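PDB 2Y2W: intracellular exo-alpha-(1->5)-L-arabinofuranosidase from Bifidobacterium longum, which hydrolyses terminal non-reducing alpha-L-arabinofuranosyl bonds in arabinan and arabinoxylan, a step in breaking down the plant cell wall. Local coordinates for residues D[306-311]-D[484-489]; D[180-185]-D[190-195]. One frame throughout, in Å; residues are numbered along the deposited sequence.

Contact 1. Residues D[306-311]-D[484-489]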
loop_
_atom_site.group_PDB
_atom_site.type_symbol
_atom_site.label_atom_id
_atom_site.label_comp_id
_atom_site.label_asym_id
_atom_site.label_seq_id
_atom_site.Cartn_x
_atom_site.Cartn_y
_atom_site.Cartn_z
ATOM N N SER D 306 18.953 -2.817 35.841
ATOM C CA SER D 306 18.216 -2.697 34.577
ATOM C C SER D 306 16.749 -3.104 34.680
ATOM O O SER D 306 15.934 -2.713 33.842
ATOM C CB SER D 306 18.900 -3.496 33.467
ATOM O OG SER D 306 20.081 -2.845 33.034
ATOM N N SER D 307 16.425 -3.886 35.707
ATOM C CA SER D 307 15.046 -4.299 35.981
ATOM C C SER D 307 14.116 -3.110 36.236
ATOM O O SER D 307 12.915 -3.185 35.961
ATOM C CB SER D 307 15.002 -5.275 37.160
ATOM O OG SER D 307 15.886 -4.878 38.193
ATOM N N GLU D 308 14.685 -2.020 36.749
ATOM C CA GLU D 308 13.944 -0.785 37.025
ATOM C C GLU D 308 13.398 -0.133 35.755
ATOM O O GLU D 308 12.322 0.467 35.771
ATOM C CB GLU D 308 14.827 0.208 37.785
ATOM C CG GLU D 308 15.321 -0.295 39.140
ATOM C CD GLU D 308 14.202 -0.474 40.152
ATOM O OE1 GLU D 308 13.418 0.480 40.359
ATOM O OE2 GLU D 308 14.110 -1.571 40.744
ATOM N N ASP D 309 14.154 -0.248 34.665
ATOM C CA ASP D 309 13.707 0.192 33.348
ATOM C C ASP D 309 12.506 -0.647 32.904
ATOM O O ASP D 309 11.502 -0.103 32.443
ATOM C CB ASP D 309 14.856 0.096 32.336
ATOM C CG ASP D 309 14.488 0.649 30.966
ATOM O OD1 ASP D 309 13.904 -0.099 30.152
ATOM O OD2 ASP D 309 14.783 1.835 30.702
ATOM N N MET D 310 12.614 -1.966 33.071
ATOM C CA MET D 310 11.546 -2.903 32.717
ATOM C C MET D 310 10.271 -2.679 33.540
ATOM O O MET D 310 9.165 -2.797 33.014
ATOM C CB MET D 310 12.036 -4.352 32.853
ATOM C CG MET D 310 11.035 -5.403 32.384
ATOM S SD MET D 310 11.581 -7.101 32.648
ATOM C CE MET D 310 12.467 -7.419 31.126
ATOM N N THR D 311 10.430 -2.356 34.823
ATOM C CA THR D 311 9.294 -2.059 35.702
ATOM C C THR D 311 8.497 -0.853 35.188
ATOM O O THR D 311 7.273 -0.926 35.050
ATOM C CB THR D 311 9.748 -1.845 37.173
ATOM O OG1 THR D 311 10.443 -3.011 37.635
ATOM C CG2 THR D 311 8.557 -1.587 38.089
ATOM N N VAL D 484 18.010 -11.806 43.829
ATOM C CA VAL D 484 19.176 -11.186 43.200
ATOM C C VAL D 484 19.799 -10.113 44.098
ATOM O O VAL D 484 19.088 -9.353 44.758
ATOM C CB VAL D 484 18.806 -10.605 41.798
ATOM C CG1 VAL D 484 19.723 -9.451 41.397
ATOM C CG2 VAL D 484 18.857 -11.698 40.741
ATOM N N ASN D 485 21.131 -10.077 44.129
ATOM C CA ASN D 485 21.875 -9.005 44.787
ATOM C C ASN D 485 22.455 -8.046 43.751
ATOM O O ASN D 485 23.325 -8.424 42.961
ATOM C CB ASN D 485 22.984 -9.574 45.681
ATOM C CG ASN D 485 23.681 -8.504 46.511
ATOM O OD1 ASN D 485 23.100 -7.463 46.829
ATOM N ND2 ASN D 485 24.934 -8.759 46.868
ATOM N N ARG D 486 21.968 -6.807 43.762
ATOM C CA ARG D 486 22.315 -5.817 42.737
ATOM C C ARG D 486 23.507 -4.918 43.088
ATOM O O ARG D 486 24.039 -4.230 42.214
ATOM C CB ARG D 486 21.091 -4.970 42.367
ATOM C CG ARG D 486 20.025 -5.735 41.595
ATOM C CD ARG D 486 18.934 -4.822 41.064
ATOM N NE ARG D 486 17.920 -4.513 42.068
ATOM C CZ ARG D 486 16.793 -3.849 41.823
ATOM N NH1 ARG D 486 16.519 -3.413 40.599
ATOM N NH2 ARG D 486 15.934 -3.620 42.807
ATOM N N ASP D 487 23.917 -4.925 44.356
ATOM C CA ASP D 487 25.089 -4.165 44.802
ATOM C C ASP D 487 26.350 -4.727 44.149
ATOM O O ASP D 487 26.523 -5.945 44.066
ATOM C CB ASP D 487 25.208 -4.204 46.331
ATOM C CG ASP D 487 26.142 -3.129 46.886
ATOM O OD1 ASP D 487 27.297 -3.015 46.416
ATOM O OD2 ASP D 487 25.721 -2.406 47.814
ATOM N N ALA D 488 27.225 -3.833 43.696
ATOM C CA ALA D 488 28.399 -4.221 42.911
ATOM C C ALA D 488 29.662 -4.501 43.732
ATOM O O ALA D 488 30.585 -5.164 43.247
ATOM C CB ALA D 488 28.681 -3.180 41.833
ATOM N N ASN D 489 29.705 -4.000 44.967
ATOM C CA ASN D 489 30.893 -4.142 45.821
ATOM C C ASN D 489 30.614 -4.358 47.319
ATOM O O ASN D 489 31.544 -4.362 48.133
ATOM C CB ASN D 489 31.876 -2.977 45.597
ATOM C CG ASN D 489 31.175 -1.641 45.399
ATOM O OD1 ASN D 489 30.380 -1.208 46.234
ATOM N ND2 ASN D 489 31.477 -0.978 44.289
#
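Two bent side chains bring R486 and E308 together. In R486, CG lies anti to the carbonyl carbon and the chain runs straight until it turns at chi3, -82°, which carries the guanidinium to the start of helix 307-327. E308 CG likewise stands anti to its carbonyl carbon, and the chain folds at chi2 (-67°), which turns OE2 to the arginine. NH1 of R486 donates to OE2 of E308 over 3.0 Å, with an N-H...O angle of 158°. The oxygen lies at the guanidinium edge, close to its plane, and accepts through its anti lone pair, the one facing away from OE1. A second, weak bond from R486 NH2 reaches the same OE2 at 3.4 Å. With the carboxylate and guanidinium planes well tilted from one another and a single carboxylate oxygen engaged, this is a salt bridge to one oxygen and not a flat bidentate pair.

The bridge spans two parts of the family 51 fold: helix 307-327 follows the sixth strand of the (beta/alpha)8 barrel, and R486 comes directly after strand 478-485 of the C-terminal beta domain. S307 OG approaches R486 NH1 obliquely at 2.9 Å, but the angle is too poor for a hydrogen bond. The carbonyl O of S307 accepts twice, from T311 N and, at 3.0 Å, from T311 OG1, which stands above the carbonyl plane. Beyond R486, D487 OD1 accepts from N489 N at 3.0 Å in an Asx turn, while the R486 carbonyl receives a hydrogen bond from Q301 NE2.

Contact 2. Residues D[180-185]-D[190-195]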
loop_
_atom_site.group_PDB
_atom_site.type_symbol
_atom_site.label_atom_id
_atom_site.label_comp_id
_atom_site.label_asym_id
_atom_site.label_seq_id
_atom_site.Cartn_x
_atom_site.Cartn_y
_atom_site.Cartn_z
ATOM N N GLU D 180 -0.551 -17.285 4.185
ATOM C CA GLU D 180 0.235 -18.119 5.102
ATOM C C GLU D 180 -0.635 -18.769 6.175
ATOM O O GLU D 180 -0.390 -19.907 6.568
ATOM C CB GLU D 180 1.376 -17.324 5.750
ATOM C CG GLU D 180 2.240 -18.161 6.699
ATOM C CD GLU D 180 3.599 -17.553 6.992
ATOM O OE1 GLU D 180 3.684 -16.323 7.222
ATOM O OE2 GLU D 180 4.587 -18.321 7.009
ATOM N N LEU D 181 -1.644 -18.036 6.641
ATOM C CA LEU D 181 -2.596 -18.547 7.622
ATOM C C LEU D 181 -3.341 -19.769 7.078
ATOM O O LEU D 181 -3.457 -20.791 7.754
ATOM C CB LEU D 181 -3.578 -17.438 8.022
ATOM C CG LEU D 181 -4.787 -17.764 8.906
ATOM C CD1 LEU D 181 -4.366 -18.297 10.271
ATOM C CD2 LEU D 181 -5.650 -16.529 9.054
ATOM N N GLU D 182 -3.834 -19.648 5.849
ATOM C CA GLU D 182 -4.521 -20.731 5.158
ATOM C C GLU D 182 -3.585 -21.917 4.907
ATOM O O GLU D 182 -3.977 -23.065 5.092
ATOM C CB GLU D 182 -5.094 -20.210 3.842
ATOM C CG GLU D 182 -5.965 -21.185 3.068
ATOM C CD GLU D 182 -6.552 -20.563 1.802
ATOM O OE1 GLU D 182 -6.533 -19.316 1.673
ATOM O OE2 GLU D 182 -7.047 -21.316 0.939
ATOM N N TYR D 183 -2.351 -21.630 4.490
ATOM C CA TYR D 183 -1.366 -22.675 4.203
ATOM C C TYR D 183 -1.007 -23.457 5.457
ATOM O O TYR D 183 -0.892 -24.685 5.427
ATOM C CB TYR D 183 -0.094 -22.078 3.591
ATOM C CG TYR D 183 1.033 -23.077 3.429
ATOM C CD1 TYR D 183 1.161 -23.826 2.263
ATOM C CD2 TYR D 183 1.967 -23.277 4.448
ATOM C CE1 TYR D 183 2.185 -24.746 2.113
ATOM C CE2 TYR D 183 2.994 -24.198 4.309
ATOM C CZ TYR D 183 3.098 -24.928 3.139
ATOM O OH TYR D 183 4.114 -25.839 2.994
ATOM N N VAL D 184 -0.837 -22.733 6.556
ATOM C CA VAL D 184 -0.347 -23.313 7.793
ATOM C C VAL D 184 -1.440 -24.019 8.622
ATOM O O VAL D 184 -1.163 -25.023 9.283
ATOM C CB VAL D 184 0.410 -22.239 8.619
ATOM C CG1 VAL D 184 -0.534 -21.455 9.513
ATOM C CG2 VAL D 184 1.503 -22.868 9.433
ATOM N N ASN D 185 -2.672 -23.512 8.567
ATOM C CA ASN D 185 -3.729 -23.956 9.483
ATOM C C ASN D 185 -5.020 -24.434 8.826
ATOM O O ASN D 185 -5.916 -24.939 9.505
ATOM C CB ASN D 185 -4.057 -22.849 10.494
ATOM C CG ASN D 185 -3.036 -22.750 11.612
ATOM O OD1 ASN D 185 -2.231 -23.662 11.825
ATOM N ND2 ASN D 185 -3.067 -21.637 12.338
ATOM N N THR D 190 -8.295 -27.125 0.094
ATOM C CA THR D 190 -8.116 -25.800 -0.484
ATOM C C THR D 190 -6.708 -25.744 -1.092
ATOM O O THR D 190 -5.813 -26.469 -0.647
ATOM C CB THR D 190 -8.336 -24.693 0.579
ATOM O OG1 THR D 190 -8.996 -23.567 -0.013
ATOM C CG2 THR D 190 -7.022 -24.250 1.210
ATOM N N ALA D 191 -6.516 -24.902 -2.107
ATOM C CA ALA D 191 -5.248 -24.872 -2.850
ATOM C C ALA D 191 -4.017 -24.703 -1.957
ATOM O O ALA D 191 -3.054 -25.467 -2.079
ATOM C CB ALA D 191 -5.275 -23.807 -3.935
ATOM N N TRP D 192 -4.059 -23.709 -1.066
ATOM C CA TRP D 192 -2.948 -23.421 -0.161
ATOM C C TRP D 192 -2.680 -24.553 0.826
ATOM O O TRP D 192 -1.527 -24.907 1.059
ATOM C CB TRP D 192 -3.179 -22.113 0.606
ATOM C CG TRP D 192 -2.890 -20.865 -0.177
ATOM C CD1 TRP D 192 -3.779 -19.877 -0.496
ATOM C CD2 TRP D 192 -1.627 -20.460 -0.728
ATOM N NE1 TRP D 192 -3.152 -18.886 -1.209
ATOM C CE2 TRP D 192 -1.833 -19.218 -1.372
ATOM C CE3 TRP D 192 -0.343 -21.027 -0.744
ATOM C CZ2 TRP D 192 -0.802 -18.530 -2.028
ATOM C CZ3 TRP D 192 0.683 -20.343 -1.400
ATOM C CH2 TRP D 192 0.443 -19.108 -2.032
ATOM N N ALA D 193 -3.742 -25.114 1.401
ATOM C CA ALA D 193 -3.614 -26.199 2.377
ATOM C C ALA D 193 -3.127 -27.490 1.731
ATOM O O ALA D 193 -2.337 -28.223 2.327
ATOM C CB ALA D 193 -4.920 -26.429 3.108
ATOM N N ASP D 194 -3.600 -27.758 0.512
ATOM C CA ASP D 194 -3.171 -28.926 -0.260
ATOM C C ASP D 194 -1.674 -28.902 -0.570
ATOM O O ASP D 194 -1.049 -29.958 -0.689
ATOM C CB ASP D 194 -3.989 -29.067 -1.546
ATOM C CG ASP D 194 -5.413 -29.556 -1.292
ATOM O OD1 ASP D 194 -5.814 -29.678 -0.112
ATOM O OD2 ASP D 194 -6.136 -29.820 -2.278
ATOM N N GLN D 195 -1.109 -27.701 -0.686
ATOM C CA GLN D 195 0.337 -27.535 -0.831
ATOM C C GLN D 195 1.080 -28.029 0.403
ATOM O O GLN D 195 2.092 -28.711 0.280
ATOM C CB GLN D 195 0.709 -26.079 -1.119
ATOM C CG GLN D 195 0.634 -25.693 -2.587
ATOM C CD GLN D 195 1.167 -24.296 -2.853
ATOM O OE1 GLN D 195 2.271 -23.945 -2.431
ATOM N NE2 GLN D 195 0.383 -23.491 -3.567
HETATM O O HOH W 1 -6.412 -21.954 -1.525
#
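Helix 174-185, which follows the third strand of the (beta/alpha)8 barrel, packs here against the short helix 191-198 after a connection of a few residues. The axes of the two segments approach to 7.3 Å and cross at -47°, with the nearest CA atoms, those of Y183 and A193, 4.6 Å apart. E182 extends toward the start of the second helix with CG anti to its backbone N (chi1 -174°). Its carboxylate stands steeply to the indole of W192, the planes 78° apart, and OE1 lies 3.6 Å from W192 CD1. One water links the helices: it donates to E182 OE2 at 2.6 Å and accepts from W192 N at 3.0 Å. T190, at the N-cap position, makes no capping bond with its side chain; its OG1 lies 3.1 Å from E182 OE2 and also within hydrogen-bonding reach of M133 O of the second subunit. Farther along, CD1 of Y183 rests 3.1 Å from the carbonyl O of W192, and CB of Q195 meets the edge of the tyrosine ring, 3.8 Å from CE1. The phenol OH of Y183 is hydrogen-bonded to D150 and N199, and R135 of the second subunit packs on E182. The carboxylate thus reaches a helix N-terminus through water, where the helix dipole and the adjacent arginine would probably favour its negative charge beside the subunit interface.

The two contacts lie on opposite sides of the chain's centre, 47 Å apart between centres and about 27 Å between nearest atoms. They follow one another along the chain, contact 2 closing before contact 1 opens. Contact 2 packs helix 174-185 against helix 191-198 beside the second subunit; contact 1 ties helix 307-327 to the loop after strand 478-485, joining the barrel to the C-terminal beta domain, and touches no other chain. Neither lies at the active site. Contact 1 has an indirect tie to it: D309 OD1 is hydrogen-bonded to the hydroxyl of Y287, the residue next in sequence to Y286, which probably binds arabinofuranose, as in related enzymes.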